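Metallo-beta-lactamase superfamily protein (Thermus thermophilus, PDB 2ZZI) probably acts as a hydrolase of the metallo-beta-lactamase superfamily, binding two metal ions, zinc or iron, in its active site. Local coordinates at residues Ile27-Glu32 with Ile50-Ala55; Pro78-Leu83 with Gly124-His129; Asp144-Gly149 with Thr178-Gly183. One frame throughout, in Å; residues are numbered along the deposited sequence.

Contact 1. Residues Ile27-Glu32 with Ile50-Ala55. With FE (Fe (III) ion), chain C.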
loop_
_atom_site.group_PDB
_atom_site.type_symbol
_atom_site.label_atom_id
_atom_site.label_comp_id
_atom_site.label_asym_id
_atom_site.label_seq_id
_atom_site.Cartn_x
_atom_site.Cartn_y
_atom_site.Cartn_z
ATOM N N ILE A 27 -0.312 -6.198 -3.192
ATOM C CA ILE A 27 -0.445 -4.901 -2.525
ATOM C C ILE A 27 0.249 -3.767 -3.299
ATOM O O ILE A 27 1.452 -3.802 -3.520
ATOM C CB ILE A 27 0.104 -4.969 -1.084
ATOM C CG1 ILE A 27 -0.518 -6.149 -0.335
ATOM C CG2 ILE A 27 -0.171 -3.680 -0.339
ATOM C CD1 ILE A 27 -0.093 -6.254 1.119
ATOM N N ASP A 28 -0.523 -2.772 -3.721
ATOM C CA ASP A 28 0.016 -1.572 -4.384
ATOM C C ASP A 28 0.810 -1.846 -5.665
ATOM O O ASP A 28 2.023 -1.632 -5.702
ATOM C CB ASP A 28 0.890 -0.751 -3.426
ATOM C CG ASP A 28 0.158 -0.342 -2.160
ATOM O OD1 ASP A 28 -1.061 -0.603 -2.057
ATOM O OD2 ASP A 28 0.807 0.236 -1.265
ATOM N N PRO A 29 0.123 -2.308 -6.724
ATOM C CA PRO A 29 0.756 -2.453 -8.029
ATOM C C PRO A 29 1.033 -1.085 -8.629
ATOM O O PRO A 29 0.237 -0.588 -9.424
ATOM C CB PRO A 29 -0.311 -3.171 -8.849
ATOM C CG PRO A 29 -1.587 -2.813 -8.193
ATOM C CD PRO A 29 -1.278 -2.760 -6.740
ATOM N N GLY A 30 2.163 -0.491 -8.257
ATOM C CA GLY A 30 2.447 0.903 -8.580
ATOM C C GLY A 30 2.620 1.241 -10.046
ATOM O O GLY A 30 2.116 2.258 -10.525
ATOM N N ASP A 31 3.343 0.397 -10.767
ATOM C CA ASP A 31 3.617 0.656 -12.172
ATOM C C ASP A 31 4.260 -0.576 -12.796
ATOM O O ASP A 31 4.385 -1.611 -12.138
ATOM C CB ASP A 31 4.535 1.870 -12.303
ATOM C CG ASP A 31 4.592 2.407 -13.715
ATOM O OD1 ASP A 31 4.074 1.730 -14.632
ATOM O OD2 ASP A 31 5.149 3.511 -13.909
ATOM N N GLU A 32 4.665 -0.458 -14.062
ATOM C CA GLU A 32 5.338 -1.553 -14.770
ATOM C C GLU A 32 4.556 -2.870 -14.653
ATOM O O GLU A 32 4.945 -3.782 -13.910
ATOM C CB GLU A 32 6.776 -1.736 -14.255
ATOM C CG GLU A 32 7.624 -0.462 -14.275
ATOM C CD GLU A 32 9.021 -0.665 -13.689
ATOM O OE1 GLU A 32 9.636 -1.724 -13.949
ATOM O OE2 GLU A 32 9.507 0.240 -12.972
ATOM N N ILE A 50 -6.149 -7.406 -5.815
ATOM C CA ILE A 50 -5.262 -6.262 -5.625
ATOM C C ILE A 50 -5.690 -5.432 -4.416
ATOM O O ILE A 50 -6.791 -4.894 -4.390
ATOM C CB ILE A 50 -5.267 -5.346 -6.861
ATOM C CG1 ILE A 50 -4.578 -6.032 -8.042
ATOM C CG2 ILE A 50 -4.591 -4.024 -6.546
ATOM C CD1 ILE A 50 -4.411 -5.136 -9.244
ATOM N N LEU A 51 -4.821 -5.339 -3.415
ATOM C CA LEU A 51 -5.069 -4.497 -2.240
ATOM C C LEU A 51 -4.267 -3.194 -2.286
ATOM O O LEU A 51 -3.070 -3.191 -2.583
ATOM C CB LEU A 51 -4.767 -5.253 -0.947
ATOM C CG LEU A 51 -5.893 -6.181 -0.514
ATOM C CD1 LEU A 51 -6.248 -7.119 -1.654
ATOM C CD2 LEU A 51 -5.536 -6.954 0.749
ATOM N N LEU A 52 -4.938 -2.090 -1.979
ATOM C CA LEU A 52 -4.315 -0.779 -2.025
ATOM C C LEU A 52 -4.275 -0.156 -0.641
ATOM O O LEU A 52 -5.306 -0.024 0.011
ATOM C CB LEU A 52 -5.086 0.122 -2.981
ATOM C CG LEU A 52 -5.282 -0.485 -4.369
ATOM C CD1 LEU A 52 -6.017 0.479 -5.282
ATOM C CD2 LEU A 52 -3.930 -0.859 -4.951
ATOM N N THR A 53 -3.082 0.218 -0.194
ATOM C CA THR A 53 -2.921 0.858 1.107
ATOM C C THR A 53 -3.442 2.285 1.049
ATOM O O THR A 53 -4.018 2.781 2.014
ATOM C CB THR A 53 -1.456 0.871 1.558
ATOM O OG1 THR A 53 -0.647 1.439 0.524
ATOM C CG2 THR A 53 -0.977 -0.527 1.842
ATOM N N HIS A 54 -3.221 2.939 -0.089
ATOM C CA HIS A 54 -3.824 4.238 -0.384
ATOM C C HIS A 54 -3.849 4.461 -1.892
ATOM O O HIS A 54 -3.323 3.650 -2.644
ATOM C CB HIS A 54 -3.130 5.392 0.362
ATOM C CG HIS A 54 -1.679 5.559 0.032
ATOM N ND1 HIS A 54 -0.717 4.646 0.405
ATOM C CD2 HIS A 54 -1.022 6.556 -0.609
ATOM C CE1 HIS A 54 0.467 5.062 -0.006
ATOM N NE2 HIS A 54 0.310 6.220 -0.622
ATOM N N ALA A 55 -4.467 5.547 -2.340
ATOM C CA ALA A 55 -4.763 5.693 -3.762
ATOM C C ALA A 55 -3.823 6.647 -4.475
ATOM O O ALA A 55 -4.176 7.216 -5.514
ATOM C CB ALA A 55 -6.211 6.132 -3.960
HETATM FE FE FE C . 1.678 8.004 -0.816
HETATM O O HOH W 1 2.430 8.371 -2.269
#
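Asp28 and Thr53 face each other where two parallel strands of the metallo-beta-lactamase fold run out toward the metal site. Strand 23-27 ends at Ile27, beside Leu51 of strand 50-51. The chain after Leu51 leads to His54, the first histidine of the HxHxDH metal-binding motif.

The polar contacts centre on Asp28. Its carboxylate grips Thr53 twice, and each oxygen uses its syn lone pair. Thr53 N donates to Asp28 OD1 at 2.9 Å, a fairly straight bond of 164°. Thr53 OG1 donates to Asp28 OD2 at 2.6 Å. The Thr53 hydroxyl sits between its own backbone N and carbonyl carbon (chi1 53°), within reach of the acid. Asp28 OD2 is also hydrogen-bonded to His59 ND1. The buried carboxylate is therefore held at both oxygens and links the strand end to Thr53 and to the metal ligand His59.

The backbone gives a further bond, from Asp28 N to Leu51 O at 2.8 Å. Ile27 and Leu51 form a parallel bridge here.

The apolar contacts form two groups. Ile27 and Leu51 point to one face of the sheet, where Phe132 of strand 130-134 packs against them. Ile27 CG2 also meets Thr53 CG2 there at 3.9 Å. Pro29 packs on Ile50 and Leu52, and helix 63-70 covers Pro29 and Ile50. Pro29 CD touches Ile50 CG2 at 3.6 Å, and the Pro29 and Leu52 side chains cross at about a right angle.

Thr53 OG1 also accepts a bond from His54 ND1, tilted 26° from the imidazole plane, while His54 NE2 binds the iron(III) ion at 2.3 Å.

Contact 2. Residues Pro78-Leu83 with Gly124-His129. With FE (Fe (III) ion), chain C.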
loop_
_atom_site.group_PDB
_atom_site.type_symbol
_atom_site.label_atom_id
_atom_site.label_comp_id
_atom_site.label_asym_id
_atom_site.label_seq_id
_atom_site.Cartn_x
_atom_site.Cartn_y
_atom_site.Cartn_z
ATOM N N PRO A 78 -12.767 3.555 0.778
ATOM C CA PRO A 78 -13.654 4.535 0.149
ATOM C C PRO A 78 -13.231 5.998 0.337
ATOM O O PRO A 78 -13.453 6.813 -0.558
ATOM C CB PRO A 78 -15.010 4.286 0.832
ATOM C CG PRO A 78 -14.750 3.287 1.923
ATOM C CD PRO A 78 -13.520 2.547 1.537
ATOM N N LEU A 79 -12.644 6.335 1.482
ATOM C CA LEU A 79 -12.205 7.710 1.717
ATOM C C LEU A 79 -11.120 8.160 0.743
ATOM O O LEU A 79 -10.825 9.347 0.651
ATOM C CB LEU A 79 -11.732 7.917 3.159
ATOM C CG LEU A 79 -12.789 8.009 4.262
ATOM C CD1 LEU A 79 -12.234 8.808 5.417
ATOM C CD2 LEU A 79 -14.074 8.641 3.761
ATOM N N ASP A 80 -10.530 7.217 0.013
ATOM C CA ASP A 80 -9.482 7.545 -0.955
ATOM C C ASP A 80 -9.976 7.501 -2.401
ATOM O O ASP A 80 -9.228 7.798 -3.335
ATOM C CB ASP A 80 -8.273 6.619 -0.782
ATOM C CG ASP A 80 -7.158 7.251 0.040
ATOM O OD1 ASP A 80 -7.417 8.237 0.757
ATOM O OD2 ASP A 80 -6.014 6.765 -0.039
ATOM N N LEU A 81 -11.237 7.123 -2.586
ATOM C CA LEU A 81 -11.819 7.065 -3.922
ATOM C C LEU A 81 -11.492 8.306 -4.732
ATOM O O LEU A 81 -10.930 8.199 -5.820
ATOM C CB LEU A 81 -13.331 6.876 -3.852
ATOM C CG LEU A 81 -13.874 5.526 -4.319
ATOM C CD1 LEU A 81 -13.675 5.379 -5.814
ATOM C CD2 LEU A 81 -13.202 4.401 -3.572
ATOM N N PRO A 82 -11.847 9.495 -4.204
ATOM C CA PRO A 82 -11.595 10.773 -4.888
ATOM C C PRO A 82 -10.160 10.879 -5.403
ATOM O O PRO A 82 -9.946 11.206 -6.566
ATOM C CB PRO A 82 -11.851 11.810 -3.793
ATOM C CG PRO A 82 -12.828 11.156 -2.890
ATOM C CD PRO A 82 -12.492 9.691 -2.892
ATOM N N LEU A 83 -9.194 10.603 -4.535
ATOM C CA LEU A 83 -7.796 10.573 -4.920
ATOM C C LEU A 83 -7.587 9.514 -5.989
ATOM O O LEU A 83 -7.072 9.796 -7.075
ATOM C CB LEU A 83 -6.922 10.255 -3.706
ATOM C CG LEU A 83 -6.852 11.317 -2.611
ATOM C CD1 LEU A 83 -6.044 10.822 -1.430
ATOM C CD2 LEU A 83 -6.249 12.588 -3.164
ATOM N N GLY A 124 -3.916 10.251 7.421
ATOM C CA GLY A 124 -2.830 11.179 7.684
ATOM C C GLY A 124 -2.026 11.453 6.434
ATOM O O GLY A 124 -1.887 12.600 6.021
ATOM N N HIS A 125 -1.481 10.397 5.836
ATOM C CA HIS A 125 -0.822 10.524 4.542
ATOM C C HIS A 125 -1.901 10.737 3.489
ATOM O O HIS A 125 -1.713 11.478 2.526
ATOM C CB HIS A 125 0.001 9.279 4.226
ATOM C CG HIS A 125 0.730 9.353 2.922
ATOM N ND1 HIS A 125 1.936 10.007 2.780
ATOM C CD2 HIS A 125 0.428 8.852 1.702
ATOM C CE1 HIS A 125 2.340 9.911 1.526
ATOM N NE2 HIS A 125 1.444 9.213 0.851
ATOM N N SER A 126 -3.038 10.083 3.694
ATOM C CA SER A 126 -4.223 10.320 2.893
ATOM C C SER A 126 -5.454 9.897 3.694
ATOM O O SER A 126 -5.337 9.197 4.698
ATOM C CB SER A 126 -4.148 9.576 1.556
ATOM O OG SER A 126 -4.378 8.188 1.718
ATOM N N PRO A 127 -6.640 10.337 3.253
ATOM C CA PRO A 127 -7.904 10.148 3.960
ATOM C C PRO A 127 -8.312 8.689 4.087
ATOM O O PRO A 127 -8.964 8.316 5.056
ATOM C CB PRO A 127 -8.911 10.884 3.076
ATOM C CG PRO A 127 -8.103 11.814 2.251
ATOM C CD PRO A 127 -6.806 11.127 2.023
ATOM N N GLY A 128 -7.940 7.872 3.110
ATOM C CA GLY A 128 -8.318 6.462 3.120
ATOM C C GLY A 128 -7.144 5.512 3.246
ATOM O O GLY A 128 -7.182 4.396 2.741
ATOM N N HIS A 129 -6.097 5.954 3.930
ATOM C CA HIS A 129 -4.887 5.162 4.072
ATOM C C HIS A 129 -5.085 4.073 5.116
ATOM O O HIS A 129 -5.527 4.344 6.234
ATOM C CB HIS A 129 -3.716 6.059 4.467
ATOM C CG HIS A 129 -2.377 5.420 4.285
ATOM N ND1 HIS A 129 -1.890 4.456 5.140
ATOM C CD2 HIS A 129 -1.419 5.612 3.349
ATOM C CE1 HIS A 129 -0.690 4.080 4.737
ATOM N NE2 HIS A 129 -0.381 4.768 3.653
HETATM FE FE FE C . 1.678 8.004 -0.816
HETATM O O HOH W 1 2.430 8.371 -2.269
#
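Asp80 points its carboxylate into the Ser126-His129 type I turn, which follows the metal ligand His125. Its two oxygens take different partners. OD2 accepts a bond from Ser126 OG at 2.8 Å through its syn lone pair. OD1 faces the backbone N of Gly128, but the modelled separation is too short for the details of that bond to be trusted. The Ser126 hydroxyl lies between its own backbone N and carbonyl carbon (chi1 75°), on the side facing the acid.

Apolar groups flank the carboxylate. Leu83 comes from the first turn of helix 81-92. Its CD1 lies 3.5 Å from Pro127 CD, the methyl end of the leucine reaching toward that ring carbon. Leu79 lies over the turn. Its CB is 4.1 Å from Pro127 CB and 3.7 Å from Gly128 CA.

His125 NE2 binds the iron(III) ion at 2.1 Å, with the bound water in the plane of its ring. Asp80 OD2 has another partner in Ala55 N, next to His54. One buried carboxylate thus joins two metal-binding loops of the metallo-beta-lactamase fold, consistent with a second-shell group. The bonds from Ser126 OG and Ala55 N probably stabilise its negative charge away from solvent.

Contact 3. Residues Asp144-Gly149 with Thr178-Gly183. With FE (Fe (III) ion), chain C; FE (Fe (III) ion), chain D.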
loop_
_atom_site.group_PDB
_atom_site.type_symbol
_atom_site.label_atom_id
_atom_site.label_comp_id
_atom_site.label_asym_id
_atom_site.label_seq_id
_atom_site.Cartn_x
_atom_site.Cartn_y
_atom_site.Cartn_z
ATOM N N ASP A 144 2.845 4.121 2.826
ATOM C CA ASP A 144 3.657 5.318 3.028
ATOM C C ASP A 144 3.576 5.840 4.451
ATOM O O ASP A 144 4.104 6.902 4.756
ATOM C CB ASP A 144 3.244 6.418 2.051
ATOM C CG ASP A 144 3.709 6.148 0.633
ATOM O OD1 ASP A 144 4.341 5.095 0.389
ATOM O OD2 ASP A 144 3.442 6.996 -0.244
ATOM N N LEU A 145 2.914 5.090 5.320
ATOM C CA LEU A 145 2.788 5.477 6.715
ATOM C C LEU A 145 4.160 5.584 7.383
ATOM O O LEU A 145 4.587 6.674 7.778
ATOM C CB LEU A 145 1.900 4.480 7.465
ATOM C CG LEU A 145 1.055 5.009 8.626
ATOM N N LEU A 146 4.855 4.454 7.495
ATOM C CA LEU A 146 6.141 4.419 8.196
ATOM C C LEU A 146 7.318 4.010 7.315
ATOM O O LEU A 146 7.272 2.985 6.646
ATOM C CB LEU A 146 6.059 3.491 9.409
ATOM C CG LEU A 146 7.278 3.477 10.329
ATOM C CD1 LEU A 146 7.604 4.881 10.816
ATOM C CD2 LEU A 146 7.045 2.540 11.502
ATOM N N PHE A 147 8.374 4.815 7.328
ATOM C CA PHE A 147 9.590 4.506 6.585
ATOM C C PHE A 147 10.767 4.196 7.513
ATOM O O PHE A 147 10.686 4.394 8.726
ATOM C CB PHE A 147 9.974 5.668 5.667
ATOM C CG PHE A 147 8.923 6.021 4.652
ATOM C CD1 PHE A 147 8.429 5.068 3.781
ATOM C CD2 PHE A 147 8.453 7.317 4.548
ATOM C CE1 PHE A 147 7.471 5.402 2.840
ATOM C CE2 PHE A 147 7.500 7.651 3.609
ATOM C CZ PHE A 147 7.010 6.693 2.755
ATOM N N ARG A 148 11.862 3.708 6.936
ATOM C CA ARG A 148 13.095 3.492 7.684
ATOM C C ARG A 148 13.730 4.846 7.991
ATOM O O ARG A 148 14.488 5.385 7.188
ATOM C CB ARG A 148 14.052 2.613 6.876
ATOM C CG ARG A 148 15.418 2.366 7.507
ATOM C CD ARG A 148 15.313 1.849 8.938
ATOM N NE ARG A 148 15.753 2.836 9.928
ATOM C CZ ARG A 148 16.966 2.851 10.475
ATOM N NH1 ARG A 148 17.288 3.779 11.368
ATOM N NH2 ARG A 148 17.862 1.937 10.127
ATOM N N GLY A 149 13.393 5.408 9.146
ATOM C CA GLY A 149 13.941 6.695 9.548
ATOM C C GLY A 149 13.106 7.894 9.127
ATOM O O GLY A 149 13.556 9.033 9.239
ATOM N N THR A 178 7.459 -6.343 15.144
ATOM C CA THR A 178 6.714 -6.383 13.891
ATOM C C THR A 178 7.524 -5.824 12.716
ATOM O O THR A 178 8.063 -4.713 12.767
ATOM C CB THR A 178 5.357 -5.668 13.981
ATOM O OG1 THR A 178 4.694 -6.053 15.192
ATOM C CG2 THR A 178 4.487 -6.043 12.779
ATOM N N ARG A 179 7.596 -6.628 11.662
ATOM C CA ARG A 179 8.272 -6.291 10.420
ATOM C C ARG A 179 7.462 -5.267 9.623
ATOM O O ARG A 179 6.317 -5.524 9.253
ATOM C CB ARG A 179 8.380 -7.564 9.581
ATOM C CG ARG A 179 9.614 -7.713 8.709
ATOM C CD ARG A 179 10.523 -6.509 8.758
ATOM N NE ARG A 179 11.298 -6.406 7.525
ATOM C CZ ARG A 179 12.556 -6.817 7.387
ATOM N NH1 ARG A 179 13.198 -7.353 8.420
ATOM N NH2 ARG A 179 13.170 -6.684 6.212
ATOM N N VAL A 180 8.060 -4.113 9.340
ATOM C CA VAL A 180 7.407 -3.100 8.519
ATOM C C VAL A 180 7.749 -3.302 7.047
ATOM O O VAL A 180 8.915 -3.450 6.694
ATOM C CB VAL A 180 7.830 -1.678 8.939
ATOM C CG1 VAL A 180 7.001 -0.631 8.200
ATOM C CG2 VAL A 180 7.702 -1.506 10.451
ATOM N N HIS A 181 6.724 -3.318 6.198
ATOM C CA HIS A 181 6.904 -3.348 4.749
ATOM C C HIS A 181 6.329 -2.072 4.151
ATOM O O HIS A 181 5.133 -1.996 3.863
ATOM C CB HIS A 181 6.203 -4.562 4.138
ATOM C CG HIS A 181 6.717 -5.868 4.647
ATOM N ND1 HIS A 181 7.552 -6.678 3.911
ATOM C CD2 HIS A 181 6.531 -6.495 5.833
ATOM C CE1 HIS A 181 7.858 -7.751 4.618
ATOM N NE2 HIS A 181 7.250 -7.664 5.789
ATOM N N PRO A 182 7.186 -1.066 3.950
ATOM C CA PRO A 182 6.767 0.261 3.546
ATOM C C PRO A 182 6.657 0.355 2.037
ATOM O O PRO A 182 7.175 -0.502 1.335
ATOM C CB PRO A 182 7.913 1.137 4.045
ATOM C CG PRO A 182 9.119 0.255 3.948
ATOM C CD PRO A 182 8.653 -1.180 4.021
ATOM N N GLY A 183 5.989 1.392 1.544
ATOM C CA GLY A 183 5.764 1.537 0.117
ATOM C C GLY A 183 6.970 2.102 -0.594
ATOM O O GLY A 183 6.963 2.259 -1.810
HETATM FE FE FE C . 1.678 8.004 -0.816
HETATM FE FE FE D . 4.215 6.653 -2.265
HETATM O O HOH W 1 2.430 8.371 -2.269
#
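The dinuclear metal site lies at one end of this contact, where Asp144 and Gly183 come together. With CG anti to its own carbonyl carbon (chi1 -74°), the Asp144 carboxylate is turned to the metals. OD2 bridges them, 2.1 Å from one iron(III) ion and 2.2 Å from the other. Asp144 OD1 lies 3.8 Å from Gly183 CA.

This is the bridging aspartate of the metallo-beta-lactamase fold. It sits in the irregular part of broken strand 139-147, beside the end of parallel strand 179-182. The ion at 2.1 Å also binds His54, His56 and His125. The ion at 2.2 Å also binds Asp58, His59 and His184, and a water is bound to both. His184 directly follows Gly183, so the second segment leads straight into the site.

Beyond the metals the contact is packing. Pro182 CB rests 3.3 Å from the backbone oxygen of Leu146. It also meets the edge of the Phe147 ring, with CD1 at 4.0 Å, and the two side chains cross obliquely. Two residues before Pro182, the Val180 CB points toward the first segment. Val180 CG2 touches Leu146 CD2 at 4.2 Å, and its CG1 lies near the Leu146 carbonyl. Leu146 also packs on Glu193 of helix 190-196. Pro182 O accepts a hydrogen bond from the Tyr16 hydroxyl.

Overall arrangement
All three contacts reach the same iron(III) ion, through His54 in contact 1, His125 in contact 2 and Asp144 in contact 3. Contact 1 is the most central and wholly buried. Contact 3 is buried too but lies farther out, in the second sheet. Contact 2 is only partly buried, with Leu79 exposed at its edge. Contacts 1 and 2 each centre on a buried aspartate that does not bind metal. In contact 3 the aspartate is itself a ligand, and the segments otherwise meet by apolar packing. Contacts 1 and 2 join directly: the His54 and His129 rings stack. His129 NE2 also makes a weak hydrogen bond to Asp144 N of contact 3.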